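Local coordinates for dehydrogenase (Chromobacterium violaceum, PDB 3Q2I), which binds NADH and UDP-GlcNAcA and probably catalyses an NAD-dependent oxidation of the nucleotide sugar in the biosynthesis of 2,3-diacetamido-2,3-dideoxy-d-mannuronic acid, at residues A[126-131]-A[312-317]; A[159-164]-A[238-243]; A[331-336]-A[348-353]. All coordinates share one frame; numbering follows the deposited sequence. Where two conformers were deposited one is given.

Contact 1 of 3, residues A[126-131]-A[312-317]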
loop_
_atom_site.group_PDB
_atom_site.type_symbol
_atom_site.label_atom_id
_atom_site.label_comp_id
_atom_site.label_asym_id
_atom_site.label_seq_id
_atom_site.Cartn_x
_atom_site.Cartn_y
_atom_site.Cartn_z
ATOM N N LYS A 126 21.969 -32.004 -17.565
ATOM C CA LYS A 126 21.295 -33.282 -17.664
ATOM C C LYS A 126 21.864 -34.237 -16.628
ATOM O O LYS A 126 22.126 -35.419 -16.913
ATOM C CB LYS A 126 21.416 -33.840 -19.089
ATOM C CG LYS A 126 20.978 -32.859 -20.158
ATOM C CD LYS A 126 21.075 -33.437 -21.573
ATOM C CE LYS A 126 20.623 -32.392 -22.593
ATOM N NZ LYS A 126 21.737 -31.593 -23.227
ATOM N N LYS A 127 21.954 -33.732 -15.390
ATOM C CA LYS A 127 22.384 -34.548 -14.261
ATOM C C LYS A 127 21.382 -34.370 -13.145
ATOM O O LYS A 127 20.688 -33.341 -13.090
ATOM C CB LYS A 127 23.760 -34.097 -13.762
ATOM C CG LYS A 127 24.874 -34.235 -14.804
ATOM C CD LYS A 127 25.223 -35.711 -14.962
ATOM C CE LYS A 127 26.131 -35.915 -16.156
ATOM N NZ LYS A 127 26.682 -37.288 -15.983
ATOM N N HIS A 128 21.283 -35.369 -12.289
ATOM C CA HIS A 128 20.363 -35.329 -11.147
ATOM C C HIS A 128 20.819 -34.348 -10.085
ATOM O O HIS A 128 22.009 -34.158 -9.868
ATOM C CB HIS A 128 20.223 -36.707 -10.498
ATOM C CG HIS A 128 19.557 -37.721 -11.368
ATOM N ND1 HIS A 128 18.193 -37.760 -11.567
ATOM C CD2 HIS A 128 20.066 -38.803 -12.008
ATOM C CE1 HIS A 128 17.895 -38.797 -12.330
ATOM N NE2 HIS A 128 19.008 -39.452 -12.599
ATOM N N LEU A 129 19.835 -33.767 -9.413
ATOM C CA LEU A 129 20.062 -33.047 -8.156
ATOM C C LEU A 129 19.095 -33.706 -7.167
ATOM O O LEU A 129 17.866 -33.603 -7.278
ATOM C CB LEU A 129 19.768 -31.550 -8.382
ATOM C CG LEU A 129 19.746 -30.718 -7.089
ATOM C CD1 LEU A 129 21.072 -30.754 -6.361
ATOM C CD2 LEU A 129 19.400 -29.280 -7.479
ATOM N N PHE A 130 19.635 -34.438 -6.191
ATOM C CA PHE A 130 18.855 -35.032 -5.098
ATOM C C PHE A 130 18.947 -34.098 -3.903
ATOM O O PHE A 130 20.001 -33.517 -3.698
ATOM C CB PHE A 130 19.551 -36.340 -4.652
ATOM C CG PHE A 130 19.670 -37.391 -5.742
ATOM C CD1 PHE A 130 18.625 -38.326 -5.877
ATOM C CD2 PHE A 130 20.810 -37.467 -6.542
ATOM C CE1 PHE A 130 18.719 -39.379 -6.850
ATOM C CE2 PHE A 130 20.909 -38.536 -7.516
ATOM C CZ PHE A 130 19.846 -39.421 -7.656
ATOM N N VAL A 131 17.844 -33.949 -3.166
ATOM C CA VAL A 131 17.845 -33.132 -1.939
ATOM C C VAL A 131 17.453 -34.090 -0.852
ATOM O O VAL A 131 16.458 -34.819 -0.957
ATOM C CB VAL A 131 16.818 -31.974 -2.046
ATOM C CG1 VAL A 131 16.836 -31.167 -0.719
ATOM C CG2 VAL A 131 17.121 -31.096 -3.260
ATOM N N ILE A 312 20.658 -44.859 -4.749
ATOM C CA ILE A 312 21.295 -46.012 -5.414
ATOM C C ILE A 312 20.404 -46.622 -6.470
ATOM O O ILE A 312 20.847 -46.747 -7.605
ATOM C CB ILE A 312 21.768 -47.048 -4.367
ATOM C CG1 ILE A 312 22.986 -46.470 -3.634
ATOM C CG2 ILE A 312 22.215 -48.394 -5.051
ATOM C CD1 ILE A 312 23.176 -47.110 -2.265
ATOM N N LYS A 313 19.167 -46.948 -6.132
ATOM C CA LYS A 313 18.217 -47.447 -7.126
ATOM C C LYS A 313 18.058 -46.511 -8.318
ATOM O O LYS A 313 18.043 -46.941 -9.481
ATOM C CB LYS A 313 16.867 -47.795 -6.512
ATOM C CG LYS A 313 16.895 -48.950 -5.526
ATOM C CD LYS A 313 15.527 -49.134 -4.918
ATOM C CE LYS A 313 15.385 -50.587 -4.506
ATOM N NZ LYS A 313 15.069 -50.699 -3.069
ATOM N N THR A 314 18.032 -45.197 -8.071
ATOM C CA THR A 314 17.895 -44.298 -9.210
ATOM C C THR A 314 19.078 -44.476 -10.141
ATOM O O THR A 314 18.913 -44.487 -11.372
ATOM C CB THR A 314 17.822 -42.802 -8.702
ATOM O OG1 THR A 314 16.636 -42.684 -7.921
ATOM C CG2 THR A 314 17.794 -41.800 -9.860
ATOM N N MET A 315 20.279 -44.548 -9.593
ATOM C CA MET A 315 21.493 -44.624 -10.403
ATOM C C MET A 315 21.551 -45.955 -11.184
ATOM O O MET A 315 22.134 -46.015 -12.277
ATOM C CB MET A 315 22.731 -44.475 -9.534
ATOM C CG MET A 315 22.898 -43.094 -8.887
ATOM S SD MET A 315 22.555 -41.730 -10.024
ATOM C CE MET A 315 24.162 -41.728 -10.740
ATOM N N ARG A 316 20.825 -46.937 -10.668
ATOM C CA ARG A 316 20.803 -48.277 -11.285
ATOM C C ARG A 316 19.628 -48.445 -12.229
ATOM O O ARG A 316 19.403 -49.540 -12.762
ATOM C CB ARG A 316 20.740 -49.345 -10.205
ATOM C CG ARG A 316 22.058 -49.500 -9.538
ATOM C CD ARG A 316 22.774 -50.758 -9.912
ATOM N NE ARG A 316 23.594 -51.036 -8.746
ATOM C CZ ARG A 316 24.893 -50.776 -8.673
ATOM N NH1 ARG A 316 25.535 -51.017 -7.541
ATOM N NH2 ARG A 316 25.546 -50.345 -9.746
ATOM N N GLY A 317 18.883 -47.369 -12.468
ATOM C CA GLY A 317 17.718 -47.423 -13.341
ATOM C C GLY A 317 16.484 -48.047 -12.730
ATOM O O GLY A 317 15.474 -48.222 -13.421
#
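H128, just before strand 129-131, and F130 within it reach out to T314 and M315 in the last turn of helix 304-315. One carbon contact is CH-pi: methyl CG2 of T314 lies over one face of the H128 imidazole, 4.1 Å from the ring centroid and displaced toward the rim. The same methyl meets F130 differently, touching the phenyl edge with CG2 3.8 Å from CZ. Threonine suits this place because it can divide its two branches: with chi1 at -64°, OG1 stays beside its own backbone nitrogen and bonds N310 O one turn back, while CG2 faces the rings.

Sulfur supplies the second kind of contact. M315 SD sits at the edge of the F130 ring, 4.3 Å from CZ, a Met-aromatic pair, and approaches H128 obliquely. The flexible methionine chain brings its end closer than its first bond would suggest. No hydrogen bond links the two segments.

Strand 129-131 is the end strand, within this chain, of the parallel Rossmann sheet. Strand 101-104 pairs with it, helix 112-125 packs against L129, and Y307 and V311 of helix 304-315 also touch F130.

Contact 2 of 3, residues A[159-164]-A[238-243]; sequences VNVNVF and GSMNVT
F164 turns the edge of its ring to N241, CE1 lying 3.8 Å from CB near the ring plane, while T243 CG2 comes in obliquely. CB of N162, two residues back on the same strand, lies over one face of the phenyl, offset toward the rim. Beside it the amides of N162 and N241 run side by side, pointing the same way with planes 28° apart. N241 ND2 donates to N162 OD1 at 2.9 Å, nearly straight and within the N241 amide plane. Both asparagines have CG beside the backbone nitrogen (chi1 -65° and -59°), and this shared torsion lets the amides meet. N162 ND2 continues to E252 and N241 OD1 to T227, so both ends of each amide are used in a buried setting.

Beneath these groups the strands run parallel in register. N241 is held through its main chain on both sides of N162: its N donates to V161 O at 2.9 Å and its O accepts from V163 N, also 2.9 Å away. Next to this, V161 N bonds S239 O and T243 N bonds V163 O.

The face of V161, V163, M240 and V242 is apolar. M240, its chain extended, lays CG 3.8 Å from V161 CB and reaches CE to within 4.2 Å of V163 CG2. Beta-branched valines and a pliable methionine pack against helix 193-203, whose Y195, a residue of the UDP-sugar pocket, touches both M240 and V163.

The two faces thus differ: the oily one probably backs the wall of the sugar site, whereas the other can be polar while buried because the N162 and N241 amides find partners and a neighbouring subunit packs there, its S239 and N241 exchanging hydrogen bonds with N241 and S239 here.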
loop_
_atom_site.group_PDB
_atom_site.type_symbol
_atom_site.label_atom_id
_atom_site.label_comp_id
_atom_site.label_asym_id
_atom_site.label_seq_id
_atom_site.Cartn_x
_atom_site.Cartn_y
_atom_site.Cartn_z
ATOM N N VAL A 159 -5.204 -27.407 9.969
ATOM C CA VAL A 159 -3.903 -28.045 10.177
ATOM C C VAL A 159 -3.117 -27.253 11.228
ATOM O O VAL A 159 -3.116 -26.003 11.203
ATOM C CB VAL A 159 -3.089 -28.119 8.847
ATOM C CG1 VAL A 159 -1.744 -28.821 9.087
ATOM C CG2 VAL A 159 -3.841 -28.884 7.783
ATOM N N ASN A 160 -2.494 -27.938 12.205
ATOM C CA ASN A 160 -1.583 -27.280 13.135
ATOM C C ASN A 160 -0.310 -28.066 13.261
ATOM O O ASN A 160 -0.369 -29.275 13.495
ATOM C CB ASN A 160 -2.252 -27.079 14.505
ATOM C CG ASN A 160 -1.324 -26.516 15.535
ATOM O OD1 ASN A 160 -1.115 -27.124 16.575
ATOM N ND2 ASN A 160 -0.778 -25.333 15.291
ATOM N N VAL A 161 0.821 -27.428 13.029
ATOM C CA VAL A 161 2.140 -28.049 13.248
ATOM C C VAL A 161 2.843 -27.312 14.404
ATOM O O VAL A 161 2.967 -26.080 14.375
ATOM C CB VAL A 161 2.995 -27.964 11.984
ATOM C CG1 VAL A 161 4.420 -28.485 12.214
ATOM C CG2 VAL A 161 2.325 -28.744 10.866
ATOM N N ASN A 162 3.416 -28.018 15.382
ATOM C CA ASN A 162 4.170 -27.402 16.471
ATOM C C ASN A 162 5.532 -28.037 16.529
ATOM O O ASN A 162 5.662 -29.260 16.457
ATOM C CB ASN A 162 3.548 -27.622 17.851
ATOM C CG ASN A 162 2.204 -26.942 17.990
ATOM O OD1 ASN A 162 1.979 -25.852 17.482
ATOM N ND2 ASN A 162 1.336 -27.541 18.793
ATOM N N VAL A 163 6.552 -27.223 16.604
ATOM C CA VAL A 163 7.940 -27.702 16.855
ATOM C C VAL A 163 8.426 -26.883 18.030
ATOM O O VAL A 163 8.871 -25.732 17.871
ATOM C CB VAL A 163 8.844 -27.559 15.632
ATOM C CG1 VAL A 163 10.274 -28.130 15.960
ATOM C CG2 VAL A 163 8.212 -28.375 14.462
ATOM N N PHE A 164 8.355 -27.514 19.210
ATOM C CA PHE A 164 8.724 -26.825 20.464
ATOM C C PHE A 164 9.989 -27.532 20.979
ATOM O O PHE A 164 9.897 -28.553 21.654
ATOM C CB PHE A 164 7.602 -26.913 21.487
ATOM C CG PHE A 164 6.276 -26.295 21.032
ATOM C CD1 PHE A 164 6.274 -25.191 20.167
ATOM C CD2 PHE A 164 5.063 -26.743 21.513
ATOM C CE1 PHE A 164 5.074 -24.594 19.772
ATOM C CE2 PHE A 164 3.862 -26.134 21.119
ATOM C CZ PHE A 164 3.888 -25.020 20.278
ATOM N N GLY A 238 -4.415 -23.111 8.443
ATOM C CA GLY A 238 -3.649 -23.727 9.514
ATOM C C GLY A 238 -2.565 -22.817 10.035
ATOM O O GLY A 238 -2.373 -21.705 9.541
ATOM N N SER A 239 -1.820 -23.306 11.020
ATOM C CA SER A 239 -0.657 -22.573 11.531
ATOM C C SER A 239 0.495 -23.526 11.813
ATOM O O SER A 239 0.271 -24.717 12.086
ATOM C CB SER A 239 -1.028 -21.887 12.850
ATOM O OG SER A 239 -1.479 -22.804 13.830
ATOM N N MET A 240 1.709 -23.007 11.730
ATOM C CA MET A 240 2.887 -23.700 12.232
ATOM C C MET A 240 3.612 -22.812 13.224
ATOM O O MET A 240 3.827 -21.622 12.956
ATOM C CB MET A 240 3.831 -23.999 11.059
ATOM C CG MET A 240 5.017 -24.772 11.611
ATOM S SD MET A 240 6.032 -25.395 10.239
ATOM C CE MET A 240 7.485 -25.884 11.126
ATOM N N ASN A 241 3.901 -23.378 14.402
ATOM C CA ASN A 241 4.487 -22.613 15.512
ATOM C C ASN A 241 5.807 -23.275 15.840
ATOM O O ASN A 241 5.872 -24.529 15.920
ATOM C CB ASN A 241 3.618 -22.783 16.757
ATOM C CG ASN A 241 2.224 -22.313 16.536
ATOM O OD1 ASN A 241 2.004 -21.170 16.141
ATOM N ND2 ASN A 241 1.255 -23.195 16.743
ATOM N N VAL A 242 6.879 -22.501 15.942
ATOM C CA VAL A 242 8.176 -23.080 16.245
ATOM C C VAL A 242 8.903 -22.256 17.309
ATOM O O VAL A 242 8.899 -21.016 17.251
ATOM C CB VAL A 242 8.990 -23.244 14.954
ATOM C CG1 VAL A 242 8.200 -24.086 13.958
ATOM C CG2 VAL A 242 9.294 -21.892 14.281
ATOM N N THR A 243 9.587 -22.907 18.263
ATOM C CA THR A 243 10.577 -22.158 19.024
ATOM C C THR A 243 11.706 -23.096 19.375
ATOM O O THR A 243 11.450 -24.296 19.483
ATOM C CB THR A 243 10.042 -21.513 20.322
ATOM O OG1 THR A 243 11.072 -20.715 20.941
ATOM C CG2 THR A 243 9.410 -22.585 21.240
#

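Contact 3 of 3, residues A[331-336]-A[348-353]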
loop_
_atom_site.group_PDB
_atom_site.type_symbol
_atom_site.label_atom_id
_atom_site.label_comp_id
_atom_site.label_asym_id
_atom_site.label_seq_id
_atom_site.Cartn_x
_atom_site.Cartn_y
_atom_site.Cartn_z
ATOM N N SER A 331 9.312 -26.741 -0.689
ATOM C CA SER A 331 9.414 -26.243 0.689
ATOM C C SER A 331 10.301 -25.016 0.754
ATOM O O SER A 331 10.082 -24.167 1.622
ATOM C CB SER A 331 9.816 -27.316 1.709
ATOM O OG SER A 331 11.177 -27.644 1.607
ATOM N N LEU A 332 11.336 -24.906 -0.074
ATOM C CA LEU A 332 12.155 -23.691 -0.049
ATOM C C LEU A 332 11.269 -22.507 -0.371
ATOM O O LEU A 332 11.413 -21.464 0.296
ATOM C CB LEU A 332 13.277 -23.766 -1.088
ATOM C CG LEU A 332 14.184 -22.543 -1.175
ATOM C CD1 LEU A 332 14.947 -22.337 0.134
ATOM C CD2 LEU A 332 15.167 -22.655 -2.309
ATOM N N GLU A 333 10.385 -22.644 -1.355
ATOM C CA GLU A 333 9.564 -21.460 -1.746
ATOM C C GLU A 333 8.677 -21.068 -0.560
ATOM O O GLU A 333 8.488 -19.852 -0.289
ATOM C CB GLU A 333 8.715 -21.888 -2.957
ATOM C CG GLU A 333 7.921 -20.686 -3.467
ATOM C CD GLU A 333 6.945 -21.085 -4.560
ATOM O OE1 GLU A 333 6.835 -20.324 -5.528
ATOM O OE2 GLU A 333 6.361 -22.198 -4.502
ATOM N N LEU A 334 8.167 -22.030 0.209
ATOM C CA LEU A 334 7.400 -21.696 1.418
ATOM C C LEU A 334 8.264 -20.977 2.439
ATOM O O LEU A 334 7.817 -20.030 3.068
ATOM C CB LEU A 334 6.772 -22.942 2.050
ATOM C CG LEU A 334 5.519 -23.434 1.369
ATOM C CD1 LEU A 334 5.215 -24.818 1.973
ATOM C CD2 LEU A 334 4.386 -22.430 1.653
ATOM N N LEU A 335 9.480 -21.456 2.700
ATOM C CA LEU A 335 10.347 -20.849 3.682
ATOM C C LEU A 335 10.600 -19.415 3.276
ATOM O O LEU A 335 10.575 -18.506 4.122
ATOM C CB LEU A 335 11.689 -21.608 3.774
ATOM C CG LEU A 335 11.662 -22.976 4.450
ATOM C CD1 LEU A 335 13.009 -23.644 4.169
ATOM C CD2 LEU A 335 11.433 -22.786 5.936
ATOM N N ILE A 336 10.868 -19.205 1.972
ATOM C CA ILE A 336 11.232 -17.845 1.504
ATOM C C ILE A 336 9.967 -16.985 1.591
ATOM O O ILE A 336 10.105 -15.825 2.058
ATOM C CB ILE A 336 11.785 -17.859 0.044
ATOM C CG1 ILE A 336 13.108 -18.656 0.063
ATOM C CG2 ILE A 336 11.959 -16.435 -0.464
ATOM C CD1 ILE A 336 14.228 -18.022 0.878
ATOM N N VAL A 348 2.092 -13.022 2.014
ATOM C CA VAL A 348 2.877 -13.271 0.774
ATOM C C VAL A 348 2.252 -14.456 0.065
ATOM O O VAL A 348 2.027 -15.526 0.680
ATOM C CB VAL A 348 4.352 -13.611 1.118
ATOM C CG1 VAL A 348 5.060 -14.046 -0.154
ATOM C CG2 VAL A 348 5.038 -12.376 1.647
ATOM N N SER A 349 1.920 -14.253 -1.224
ATOM C CA SER A 349 1.220 -15.297 -1.975
ATOM C C SER A 349 2.132 -15.986 -2.990
ATOM O O SER A 349 3.180 -15.476 -3.381
ATOM C CB SER A 349 0.008 -14.723 -2.716
ATOM O OG SER A 349 -0.864 -14.147 -1.741
ATOM N N LEU A 350 1.734 -17.215 -3.330
ATOM C CA LEU A 350 2.523 -18.120 -4.189
ATOM C C LEU A 350 1.796 -18.299 -5.522
ATOM O O LEU A 350 0.597 -18.119 -5.632
ATOM C CB LEU A 350 2.632 -19.486 -3.535
ATOM C CG LEU A 350 3.385 -19.478 -2.203
ATOM C CD1 LEU A 350 3.525 -20.866 -1.739
ATOM C CD2 LEU A 350 4.767 -18.815 -2.267
ATOM N N PRO A 351 2.543 -18.724 -6.575
ATOM C CA PRO A 351 3.979 -18.932 -6.586
ATOM C C PRO A 351 4.722 -17.608 -6.557
ATOM O O PRO A 351 4.233 -16.586 -6.993
ATOM C CB PRO A 351 4.215 -19.597 -7.970
ATOM C CG PRO A 351 3.082 -19.061 -8.825
ATOM C CD PRO A 351 1.908 -18.942 -7.884
ATOM N N LEU A 352 5.966 -17.652 -6.130
ATOM C CA LEU A 352 6.784 -16.425 -6.063
ATOM C C LEU A 352 7.110 -15.825 -7.420
ATOM O O LEU A 352 7.258 -14.625 -7.535
ATOM C CB LEU A 352 8.073 -16.756 -5.307
ATOM C CG LEU A 352 7.855 -17.030 -3.811
ATOM C CD1 LEU A 352 9.275 -17.278 -3.249
ATOM C CD2 LEU A 352 7.214 -15.824 -3.095
ATOM N N ASP A 353 7.193 -16.685 -8.426
ATOM C CA ASP A 353 7.570 -16.201 -9.757
ATOM C C ASP A 353 6.576 -16.492 -10.872
ATOM O O ASP A 353 6.036 -17.608 -10.969
ATOM C CB ASP A 353 8.892 -16.857 -10.128
ATOM C CG ASP A 353 10.050 -16.366 -9.240
ATOM O OD1 ASP A 353 10.010 -15.258 -8.622
ATOM O OD2 ASP A 353 11.080 -17.025 -9.284
HETATM O O HOH W 1 7.605 -19.683 -8.273
#
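E333 and L352 open the contact between helix 325-344 and the C-terminal tail of the chain. The tail passes through strand 348-349, which pairs antiparallel with strand 206-214 at the edge of the mixed sheet of the C-terminal alpha/beta domain, and then folds along the helix.

E333 gives the largest share from the helix. Its side chain is stretched out, CG anti to the backbone nitrogen at -176°, and slides past L350 and L352 as they come the opposite way. A glutamate suits the place because its methylenes serve as a hydrocarbon arm: CG rests 3.7 Å from L352 CG and 3.9 Å from L350 CD2. The carboxylate at the end then meets the tail backbone. OE1 accepts the amide of L352 at 2.9 Å in a fairly straight bond that arrives on the anti side, 34° out of the carboxylate plane. OE1 also lies close to P351, whose peptide bond to L350 is cis; proline has no N-H of its own to offer, and the bond is made by the next residue.

L334 starts out away from the tail, but its branch returns, CD2 meeting L350 CD1 at 3.8 Å roughly at right angles. V206 lies against both leucines, carrying this packing onto the sheet.

I336, nearly one turn after E333, adds CG2 against L352 CD1 at 4.0 Å, so that this leucine end lies against both E333 and I336. W112 of helix 112-125 touches E333 and I336 and bonds D353, while R343 of a second subunit bonds P351 O. A water completes the contact, donating to E333 OE1 at 2.9 Å and accepting from D353 N at 3.0 Å.

Contacts 1 and 3 share a logic: each sets a helix, 304-315 or its successor 325-344, against a largely non-helical segment through side chains reaching from the helix. Contact 1, buried apart from partly exposed H128, uses aromatic, methyl and sulfur packing alone, and joins the edge strand of the Rossmann sheet to a helix late in the chain. Contact 3 is mostly buried, with E333 and L352 partly exposed, and adds a carboxylate and a water. Contact 2 is strand on strand, wholly buried, and joined mainly by backbone bonds inside the mixed sheet, to whose margin contact 3 also belongs. The centres of contacts 1 and 2 are about 33 Å apart, those of 2 and 3 about 18 Å.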